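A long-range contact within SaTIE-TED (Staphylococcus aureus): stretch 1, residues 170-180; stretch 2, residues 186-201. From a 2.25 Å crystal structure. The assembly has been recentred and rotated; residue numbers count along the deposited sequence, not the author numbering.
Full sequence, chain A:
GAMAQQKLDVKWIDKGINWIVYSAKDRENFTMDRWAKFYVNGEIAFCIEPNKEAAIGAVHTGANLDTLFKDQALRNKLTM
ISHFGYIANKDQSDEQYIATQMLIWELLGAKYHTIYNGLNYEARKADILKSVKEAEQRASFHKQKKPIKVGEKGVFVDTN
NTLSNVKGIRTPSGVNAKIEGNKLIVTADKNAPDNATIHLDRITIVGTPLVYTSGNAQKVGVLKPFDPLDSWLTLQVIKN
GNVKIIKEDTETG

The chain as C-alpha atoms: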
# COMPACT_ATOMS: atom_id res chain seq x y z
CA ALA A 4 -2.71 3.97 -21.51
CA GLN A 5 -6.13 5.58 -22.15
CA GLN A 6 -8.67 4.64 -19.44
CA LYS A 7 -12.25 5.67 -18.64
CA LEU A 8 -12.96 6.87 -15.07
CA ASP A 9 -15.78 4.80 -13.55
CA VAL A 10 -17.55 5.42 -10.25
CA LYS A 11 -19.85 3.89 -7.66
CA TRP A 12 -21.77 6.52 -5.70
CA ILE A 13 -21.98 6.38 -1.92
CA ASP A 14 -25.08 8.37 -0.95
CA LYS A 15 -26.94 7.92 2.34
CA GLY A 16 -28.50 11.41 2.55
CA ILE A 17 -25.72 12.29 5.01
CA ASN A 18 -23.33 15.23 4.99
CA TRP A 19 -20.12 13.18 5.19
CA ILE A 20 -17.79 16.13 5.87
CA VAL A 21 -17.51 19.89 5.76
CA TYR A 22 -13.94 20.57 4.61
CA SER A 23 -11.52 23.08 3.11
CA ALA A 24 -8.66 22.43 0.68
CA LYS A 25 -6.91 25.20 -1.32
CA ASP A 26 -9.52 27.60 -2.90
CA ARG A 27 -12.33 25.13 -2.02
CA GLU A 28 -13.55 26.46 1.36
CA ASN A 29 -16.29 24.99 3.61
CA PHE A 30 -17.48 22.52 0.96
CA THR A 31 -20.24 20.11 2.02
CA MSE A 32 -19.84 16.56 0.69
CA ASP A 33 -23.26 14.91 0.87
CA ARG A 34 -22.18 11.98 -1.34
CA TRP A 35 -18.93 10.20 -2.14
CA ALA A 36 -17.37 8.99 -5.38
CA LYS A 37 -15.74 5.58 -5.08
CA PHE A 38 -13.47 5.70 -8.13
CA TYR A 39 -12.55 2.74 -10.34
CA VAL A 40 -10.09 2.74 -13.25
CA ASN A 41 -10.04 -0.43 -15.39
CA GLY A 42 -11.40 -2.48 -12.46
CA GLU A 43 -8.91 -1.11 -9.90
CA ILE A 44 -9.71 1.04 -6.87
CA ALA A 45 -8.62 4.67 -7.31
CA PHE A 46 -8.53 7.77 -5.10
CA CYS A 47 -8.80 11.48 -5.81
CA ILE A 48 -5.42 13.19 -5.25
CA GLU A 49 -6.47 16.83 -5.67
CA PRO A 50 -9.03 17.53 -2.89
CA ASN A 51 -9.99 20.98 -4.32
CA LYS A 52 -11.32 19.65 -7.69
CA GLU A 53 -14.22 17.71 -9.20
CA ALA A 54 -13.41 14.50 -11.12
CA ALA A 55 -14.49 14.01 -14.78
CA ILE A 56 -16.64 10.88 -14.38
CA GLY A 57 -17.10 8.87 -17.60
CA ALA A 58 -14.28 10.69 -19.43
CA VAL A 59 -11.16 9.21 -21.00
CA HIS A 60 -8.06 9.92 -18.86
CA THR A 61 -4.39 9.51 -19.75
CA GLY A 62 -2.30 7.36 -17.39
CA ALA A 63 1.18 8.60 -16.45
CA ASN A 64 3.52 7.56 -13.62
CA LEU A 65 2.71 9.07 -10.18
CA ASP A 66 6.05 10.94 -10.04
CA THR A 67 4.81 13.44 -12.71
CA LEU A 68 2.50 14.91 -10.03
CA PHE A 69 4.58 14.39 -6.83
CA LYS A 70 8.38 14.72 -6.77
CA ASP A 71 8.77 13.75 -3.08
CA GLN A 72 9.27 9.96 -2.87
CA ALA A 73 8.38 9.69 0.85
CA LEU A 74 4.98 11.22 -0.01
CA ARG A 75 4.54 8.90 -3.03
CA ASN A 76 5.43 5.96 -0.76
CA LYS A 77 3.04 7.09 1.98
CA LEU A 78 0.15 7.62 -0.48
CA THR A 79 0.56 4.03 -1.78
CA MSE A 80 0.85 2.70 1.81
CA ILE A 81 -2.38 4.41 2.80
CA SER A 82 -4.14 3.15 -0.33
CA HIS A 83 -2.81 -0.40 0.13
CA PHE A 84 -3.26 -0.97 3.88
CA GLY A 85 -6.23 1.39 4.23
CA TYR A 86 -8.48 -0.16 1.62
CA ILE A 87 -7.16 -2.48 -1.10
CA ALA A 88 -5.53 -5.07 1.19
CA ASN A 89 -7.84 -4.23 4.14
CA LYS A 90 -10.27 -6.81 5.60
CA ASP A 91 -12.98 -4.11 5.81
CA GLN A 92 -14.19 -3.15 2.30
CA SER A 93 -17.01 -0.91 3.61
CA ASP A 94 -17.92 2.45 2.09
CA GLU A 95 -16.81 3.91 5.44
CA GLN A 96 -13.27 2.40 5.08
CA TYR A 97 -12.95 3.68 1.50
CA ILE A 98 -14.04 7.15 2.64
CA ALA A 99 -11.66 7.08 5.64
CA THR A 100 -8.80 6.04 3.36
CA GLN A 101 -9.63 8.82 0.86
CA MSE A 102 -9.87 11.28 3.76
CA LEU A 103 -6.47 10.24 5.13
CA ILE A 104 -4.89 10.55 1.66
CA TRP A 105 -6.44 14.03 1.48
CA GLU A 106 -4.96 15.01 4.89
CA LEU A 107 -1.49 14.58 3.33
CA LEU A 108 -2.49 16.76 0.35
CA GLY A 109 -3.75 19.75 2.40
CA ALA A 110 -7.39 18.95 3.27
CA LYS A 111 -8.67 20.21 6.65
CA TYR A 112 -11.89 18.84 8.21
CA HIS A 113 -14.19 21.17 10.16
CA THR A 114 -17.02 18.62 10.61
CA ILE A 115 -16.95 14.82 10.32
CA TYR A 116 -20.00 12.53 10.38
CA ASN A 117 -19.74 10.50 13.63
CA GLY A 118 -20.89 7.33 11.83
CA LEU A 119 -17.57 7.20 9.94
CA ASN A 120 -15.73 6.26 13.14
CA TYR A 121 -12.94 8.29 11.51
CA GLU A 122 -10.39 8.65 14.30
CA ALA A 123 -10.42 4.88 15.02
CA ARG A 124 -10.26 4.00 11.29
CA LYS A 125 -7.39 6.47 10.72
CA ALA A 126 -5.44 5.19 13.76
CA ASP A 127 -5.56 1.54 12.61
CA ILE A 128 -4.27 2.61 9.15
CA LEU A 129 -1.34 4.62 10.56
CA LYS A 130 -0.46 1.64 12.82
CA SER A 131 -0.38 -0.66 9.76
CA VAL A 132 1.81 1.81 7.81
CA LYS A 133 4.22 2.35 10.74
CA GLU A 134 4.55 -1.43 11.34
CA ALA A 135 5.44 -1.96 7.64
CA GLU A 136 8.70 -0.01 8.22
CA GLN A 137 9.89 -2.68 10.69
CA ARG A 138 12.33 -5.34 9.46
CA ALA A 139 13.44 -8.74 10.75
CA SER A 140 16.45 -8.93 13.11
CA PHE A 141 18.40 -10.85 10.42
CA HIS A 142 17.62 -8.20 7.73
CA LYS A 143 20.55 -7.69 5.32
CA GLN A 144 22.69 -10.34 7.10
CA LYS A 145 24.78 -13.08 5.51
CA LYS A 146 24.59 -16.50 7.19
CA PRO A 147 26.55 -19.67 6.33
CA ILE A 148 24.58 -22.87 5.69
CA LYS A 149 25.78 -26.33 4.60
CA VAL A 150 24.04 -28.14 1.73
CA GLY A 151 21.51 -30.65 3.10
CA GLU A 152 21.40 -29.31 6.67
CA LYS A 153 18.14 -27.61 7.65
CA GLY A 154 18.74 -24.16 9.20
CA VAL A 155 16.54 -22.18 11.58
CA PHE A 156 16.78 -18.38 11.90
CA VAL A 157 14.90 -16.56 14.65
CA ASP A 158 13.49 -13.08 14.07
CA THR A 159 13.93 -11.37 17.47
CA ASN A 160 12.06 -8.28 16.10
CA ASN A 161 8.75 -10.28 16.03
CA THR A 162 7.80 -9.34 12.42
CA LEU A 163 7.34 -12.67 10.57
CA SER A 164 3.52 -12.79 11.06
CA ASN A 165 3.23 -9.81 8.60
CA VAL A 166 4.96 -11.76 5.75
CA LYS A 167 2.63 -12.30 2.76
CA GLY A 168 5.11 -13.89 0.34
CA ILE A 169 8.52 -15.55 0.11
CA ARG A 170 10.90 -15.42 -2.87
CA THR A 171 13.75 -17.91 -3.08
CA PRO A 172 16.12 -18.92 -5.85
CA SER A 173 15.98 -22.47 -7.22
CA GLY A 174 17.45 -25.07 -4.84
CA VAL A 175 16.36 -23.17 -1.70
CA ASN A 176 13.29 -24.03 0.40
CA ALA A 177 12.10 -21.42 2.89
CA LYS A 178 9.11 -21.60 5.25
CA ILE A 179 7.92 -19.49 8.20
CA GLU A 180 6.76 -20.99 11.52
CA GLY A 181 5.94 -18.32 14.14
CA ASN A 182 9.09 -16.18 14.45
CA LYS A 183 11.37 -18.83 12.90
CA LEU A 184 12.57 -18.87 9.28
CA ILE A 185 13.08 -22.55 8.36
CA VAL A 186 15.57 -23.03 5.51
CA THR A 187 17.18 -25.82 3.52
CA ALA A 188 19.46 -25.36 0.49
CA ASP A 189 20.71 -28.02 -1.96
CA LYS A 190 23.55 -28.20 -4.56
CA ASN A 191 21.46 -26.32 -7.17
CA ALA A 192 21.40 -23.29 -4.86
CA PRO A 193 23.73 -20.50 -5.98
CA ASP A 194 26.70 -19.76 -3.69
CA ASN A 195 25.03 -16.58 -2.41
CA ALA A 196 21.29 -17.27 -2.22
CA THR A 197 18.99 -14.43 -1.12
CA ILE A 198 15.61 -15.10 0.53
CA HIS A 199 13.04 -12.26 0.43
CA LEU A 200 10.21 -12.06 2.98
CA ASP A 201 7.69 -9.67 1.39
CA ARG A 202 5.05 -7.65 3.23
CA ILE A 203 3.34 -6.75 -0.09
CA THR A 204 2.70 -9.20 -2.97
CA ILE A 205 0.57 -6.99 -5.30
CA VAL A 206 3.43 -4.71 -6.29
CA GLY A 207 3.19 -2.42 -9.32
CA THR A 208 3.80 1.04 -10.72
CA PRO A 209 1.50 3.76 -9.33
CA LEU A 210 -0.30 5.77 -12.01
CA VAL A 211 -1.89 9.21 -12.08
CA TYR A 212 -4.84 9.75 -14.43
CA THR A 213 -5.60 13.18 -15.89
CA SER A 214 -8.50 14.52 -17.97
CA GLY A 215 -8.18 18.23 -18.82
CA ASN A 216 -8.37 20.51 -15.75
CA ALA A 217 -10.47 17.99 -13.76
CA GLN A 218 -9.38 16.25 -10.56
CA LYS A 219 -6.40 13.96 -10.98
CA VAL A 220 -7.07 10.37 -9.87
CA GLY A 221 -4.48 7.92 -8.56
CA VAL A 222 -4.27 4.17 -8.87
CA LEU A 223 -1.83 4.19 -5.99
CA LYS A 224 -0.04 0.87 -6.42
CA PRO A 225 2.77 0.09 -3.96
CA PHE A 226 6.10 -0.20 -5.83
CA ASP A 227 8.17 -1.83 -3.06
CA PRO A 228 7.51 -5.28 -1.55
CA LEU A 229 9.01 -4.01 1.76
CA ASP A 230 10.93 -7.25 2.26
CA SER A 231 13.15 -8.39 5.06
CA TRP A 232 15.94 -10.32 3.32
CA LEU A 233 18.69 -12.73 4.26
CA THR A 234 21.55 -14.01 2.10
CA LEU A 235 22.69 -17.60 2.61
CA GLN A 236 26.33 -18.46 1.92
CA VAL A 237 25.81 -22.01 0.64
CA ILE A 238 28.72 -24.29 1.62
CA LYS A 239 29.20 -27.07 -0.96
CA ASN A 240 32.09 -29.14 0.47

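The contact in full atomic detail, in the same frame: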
# COMPACT_ATOMS: atom_id res chain seq x y z
N ARG A 170 10.17 -15.15 -1.63
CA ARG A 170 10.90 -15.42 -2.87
C ARG A 170 12.23 -16.09 -2.53
O ARG A 170 12.96 -15.64 -1.63
CB ARG A 170 11.18 -14.13 -3.65
CG ARG A 170 9.93 -13.42 -4.15
CD ARG A 170 9.99 -11.93 -3.86
NE ARG A 170 11.05 -11.24 -4.59
CZ ARG A 170 11.56 -10.04 -4.29
NH1 ARG A 170 11.16 -9.34 -3.24
NH2 ARG A 170 12.52 -9.55 -5.07
N THR A 171 12.52 -17.16 -3.25
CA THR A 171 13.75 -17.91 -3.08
C THR A 171 14.26 -18.29 -4.45
O THR A 171 13.46 -18.54 -5.36
CB THR A 171 13.50 -19.21 -2.27
OG1 THR A 171 12.51 -20.01 -2.93
CG2 THR A 171 13.03 -18.89 -0.87
N PRO A 172 15.60 -18.36 -4.61
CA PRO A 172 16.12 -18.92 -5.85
C PRO A 172 15.91 -20.43 -5.88
O PRO A 172 15.60 -21.04 -4.86
CB PRO A 172 17.61 -18.58 -5.78
CG PRO A 172 17.91 -18.56 -4.32
CD PRO A 172 16.68 -17.96 -3.70
N SER A 173 16.08 -21.02 -7.06
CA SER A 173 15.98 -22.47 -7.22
C SER A 173 17.01 -23.18 -6.34
O SER A 173 18.12 -22.68 -6.15
CB SER A 173 16.19 -22.85 -8.69
OG SER A 173 15.96 -24.23 -8.89
N GLY A 174 16.61 -24.32 -5.77
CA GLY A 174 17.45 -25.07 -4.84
C GLY A 174 17.44 -24.59 -3.40
O GLY A 174 18.24 -25.06 -2.59
N VAL A 175 16.54 -23.66 -3.07
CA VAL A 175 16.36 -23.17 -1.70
C VAL A 175 14.89 -23.30 -1.33
O VAL A 175 14.02 -22.81 -2.06
CB VAL A 175 16.81 -21.69 -1.54
CG1 VAL A 175 16.56 -21.19 -0.11
CG2 VAL A 175 18.28 -21.54 -1.89
N ASN A 176 14.62 -23.96 -0.20
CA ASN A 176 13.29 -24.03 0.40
C ASN A 176 13.28 -23.15 1.64
O ASN A 176 14.20 -23.21 2.45
CB ASN A 176 12.93 -25.47 0.79
CG ASN A 176 12.45 -26.29 -0.38
OD1 ASN A 176 13.13 -26.40 -1.39
ND2 ASN A 176 11.26 -26.87 -0.24
N ALA A 177 12.23 -22.36 1.78
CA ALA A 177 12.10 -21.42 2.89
C ALA A 177 10.65 -21.36 3.35
O ALA A 177 9.77 -21.03 2.55
CB ALA A 177 12.58 -20.04 2.47
N LYS A 178 10.43 -21.67 4.62
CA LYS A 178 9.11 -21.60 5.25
C LYS A 178 9.19 -20.82 6.56
O LYS A 178 10.23 -20.81 7.23
CB LYS A 178 8.56 -23.02 5.51
CG LYS A 178 7.10 -23.04 5.92
CD LYS A 178 6.55 -24.45 6.12
CE LYS A 178 5.12 -24.37 6.66
NZ LYS A 178 4.48 -25.71 6.79
N ILE A 179 8.07 -20.19 6.93
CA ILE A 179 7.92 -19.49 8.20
C ILE A 179 7.07 -20.32 9.18
O ILE A 179 6.06 -20.92 8.80
CB ILE A 179 7.34 -18.07 7.98
CG1 ILE A 179 8.40 -17.18 7.31
CG2 ILE A 179 6.88 -17.43 9.29
CD1 ILE A 179 7.88 -15.90 6.70
N GLU A 180 7.51 -20.37 10.44
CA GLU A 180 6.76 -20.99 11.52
C GLU A 180 6.92 -20.09 12.76
O GLU A 180 7.98 -20.08 13.39
CB GLU A 180 7.28 -22.42 11.76
CG GLU A 180 6.29 -23.34 12.47
CD GLU A 180 6.79 -24.78 12.60
OE1 GLU A 180 6.06 -25.60 13.20
OE2 GLU A 180 7.90 -25.11 12.11
N VAL A 186 14.89 -23.06 6.80
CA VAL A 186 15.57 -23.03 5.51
C VAL A 186 16.36 -24.30 5.24
O VAL A 186 17.04 -24.82 6.13
CB VAL A 186 16.56 -21.85 5.46
CG1 VAL A 186 17.26 -21.79 4.11
CG2 VAL A 186 15.85 -20.54 5.75
N THR A 187 16.26 -24.80 4.01
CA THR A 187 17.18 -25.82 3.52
C THR A 187 17.60 -25.47 2.09
O THR A 187 16.78 -25.03 1.29
CB THR A 187 16.60 -27.25 3.65
OG1 THR A 187 17.57 -28.21 3.20
CG2 THR A 187 15.31 -27.42 2.85
N ALA A 188 18.89 -25.64 1.80
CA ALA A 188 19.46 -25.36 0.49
C ALA A 188 20.20 -26.58 -0.02
O ALA A 188 20.87 -27.26 0.75
CB ALA A 188 20.41 -24.18 0.56
N ASP A 189 20.07 -26.85 -1.32
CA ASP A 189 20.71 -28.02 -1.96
C ASP A 189 21.81 -27.56 -2.93
O ASP A 189 22.08 -26.36 -3.03
CB ASP A 189 19.66 -28.95 -2.61
CG ASP A 189 18.79 -28.25 -3.64
OD1 ASP A 189 19.34 -27.71 -4.63
OD2 ASP A 189 17.55 -28.25 -3.48
N LYS A 190 22.44 -28.50 -3.64
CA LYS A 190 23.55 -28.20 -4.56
C LYS A 190 23.19 -27.29 -5.73
O LYS A 190 24.08 -26.64 -6.29
CB LYS A 190 24.18 -29.48 -5.09
CG LYS A 190 24.93 -30.29 -4.04
CD LYS A 190 25.60 -31.50 -4.66
CE LYS A 190 26.08 -32.47 -3.60
NZ LYS A 190 26.64 -33.70 -4.22
N ASN A 191 21.91 -27.25 -6.12
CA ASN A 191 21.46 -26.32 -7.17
C ASN A 191 21.38 -24.87 -6.71
O ASN A 191 21.29 -23.98 -7.54
CB ASN A 191 20.08 -26.73 -7.72
CG ASN A 191 20.13 -28.01 -8.52
OD1 ASN A 191 21.19 -28.58 -8.79
ND2 ASN A 191 18.95 -28.48 -8.93
N ALA A 192 21.38 -24.64 -5.40
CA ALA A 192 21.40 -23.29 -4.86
C ALA A 192 22.66 -22.56 -5.29
O ALA A 192 23.74 -23.14 -5.28
CB ALA A 192 21.33 -23.31 -3.34
N PRO A 193 22.53 -21.28 -5.68
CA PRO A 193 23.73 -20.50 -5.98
C PRO A 193 24.54 -20.26 -4.70
O PRO A 193 24.02 -20.46 -3.59
CB PRO A 193 23.18 -19.20 -6.56
CG PRO A 193 21.84 -19.05 -5.92
CD PRO A 193 21.31 -20.44 -5.71
N ASP A 194 25.80 -19.87 -4.84
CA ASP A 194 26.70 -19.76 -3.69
C ASP A 194 26.20 -18.70 -2.69
O ASP A 194 26.27 -18.91 -1.48
CB ASP A 194 28.14 -19.47 -4.13
CG ASP A 194 28.78 -20.65 -4.87
OD1 ASP A 194 28.51 -21.82 -4.50
OD2 ASP A 194 29.56 -20.41 -5.81
N ASN A 195 25.68 -17.60 -3.22
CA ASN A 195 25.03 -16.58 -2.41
C ASN A 195 23.56 -16.53 -2.79
O ASN A 195 23.21 -16.00 -3.84
CB ASN A 195 25.73 -15.24 -2.61
CG ASN A 195 27.18 -15.28 -2.17
OD1 ASN A 195 28.09 -15.46 -2.98
ND2 ASN A 195 27.40 -15.16 -0.87
N ALA A 196 22.72 -17.12 -1.95
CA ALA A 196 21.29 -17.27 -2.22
C ALA A 196 20.46 -16.38 -1.29
O ALA A 196 20.47 -16.57 -0.07
CB ALA A 196 20.88 -18.72 -2.04
N THR A 197 19.74 -15.42 -1.88
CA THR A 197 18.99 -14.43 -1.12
C THR A 197 17.51 -14.80 -1.02
O THR A 197 16.85 -15.02 -2.04
CB THR A 197 19.16 -13.03 -1.74
OG1 THR A 197 20.54 -12.67 -1.67
CG2 THR A 197 18.34 -11.99 -1.01
N ILE A 198 17.02 -14.87 0.21
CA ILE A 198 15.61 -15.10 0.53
C ILE A 198 14.95 -13.76 0.84
O ILE A 198 15.47 -12.99 1.64
CB ILE A 198 15.47 -16.06 1.74
CG1 ILE A 198 16.06 -17.43 1.38
CG2 ILE A 198 14.02 -16.18 2.16
CD1 ILE A 198 16.13 -18.41 2.53
N HIS A 199 13.81 -13.49 0.20
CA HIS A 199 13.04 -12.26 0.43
C HIS A 199 11.73 -12.57 1.11
O HIS A 199 10.96 -13.39 0.60
CB HIS A 199 12.72 -11.55 -0.89
CG HIS A 199 13.91 -11.29 -1.75
ND1 HIS A 199 14.63 -10.11 -1.70
CD2 HIS A 199 14.49 -12.04 -2.72
CE1 HIS A 199 15.61 -10.16 -2.58
NE2 HIS A 199 15.54 -11.32 -3.22
N LEU A 200 11.46 -11.91 2.22
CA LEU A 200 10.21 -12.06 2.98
C LEU A 200 9.34 -10.81 2.80
O LEU A 200 9.49 -9.85 3.55
CB LEU A 200 10.52 -12.30 4.46
CG LEU A 200 11.58 -13.36 4.75
CD1 LEU A 200 11.74 -13.50 6.26
CD2 LEU A 200 11.23 -14.69 4.11
N ASP A 201 8.45 -10.85 1.82
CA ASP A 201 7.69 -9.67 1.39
C ASP A 201 6.48 -9.38 2.27
O ASP A 201 5.71 -10.29 2.60
CB ASP A 201 7.17 -9.84 -0.04
CG ASP A 201 8.26 -10.10 -1.05
OD1 ASP A 201 9.38 -9.57 -0.88
OD2 ASP A 201 7.99 -10.82 -2.02

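How does Arg170 fasten the start of the first stretch? Its backbone forms an antiparallel hydrogen-bonded pair with His199: Arg170 N donates to His199 O at 2.9 Å, and His199 N returns a bond to Arg170 O at 2.9 Å. Both side chains rise on the same face of this pairing, where the flat guanidinium lies on the His199 ring, centres 3.9 Å apart and planes only 9° from parallel. Stacking leaves the edge of the guanidinium free, and there NH1 of Arg170 meets OD1 of Asp201 at 3.0 Å in a hydrogen-bonded salt bridge. A long side chain ending in a charged, planar group can thus serve two partners at once, one by its face and one by its edge.

What happens where the chain leaves this pairing? Thr171 sends its methyl CG2 to within 4.0 Å of Ile198 CG1, while its OG1 makes a weak hydrogen bond to Val175 O, 3.3 Å away. Pro172 points toward the second stretch and packs CG against Ala196 CB at 3.7 Å, an apolar contact. It also opens a type II turn that runs to Val175, closed by a weak bond from Val175 N to Pro172 O at 3.3 Å.

Why does glycine suit position 174? The phi of Gly174, 83°, is one that glycine adopts readily, and the space beside it is taken: an ideal CB on Gly174 would clash with Ala192 N and with Asp189 OD1. Gly174 O accepts a hydrogen bond from Asp189 N at 2.9 Å. Asp189 begins a type I turn ending at Ala192, and its own OD1 accepts a bond from Asn191 N at 3.0 Å, so a braced turn sits against the glycine.

How do the strands then pair? Strand 175-180 runs antiparallel to strand 186-188, their axes approaching to 4.8 Å. One face carries Val175, Ala177, Val186 and Ala188. Buried Val175 reaches Ala192 CB and Ala196 CB with CG2, each at 3.8 Å, and Ile198 CD1 with CG1 at 3.9 Å. Asn176 N donates to Thr187 O at 2.8 Å and Thr187 N to Asn176 O at 3.0 Å; together on the other face, their side chains touch through Asn176 CB and Thr187 CG2 at 3.7 Å, leaving polar groups on a more open side. Back on the first face, Ala177 CB meets Ile198 CD1, the atom that Val175 also touches, at 3.9 Å. Farther along, Ile179 CD1 approaches Leu200 CD2 at 4.4 Å, extending the apolar packing.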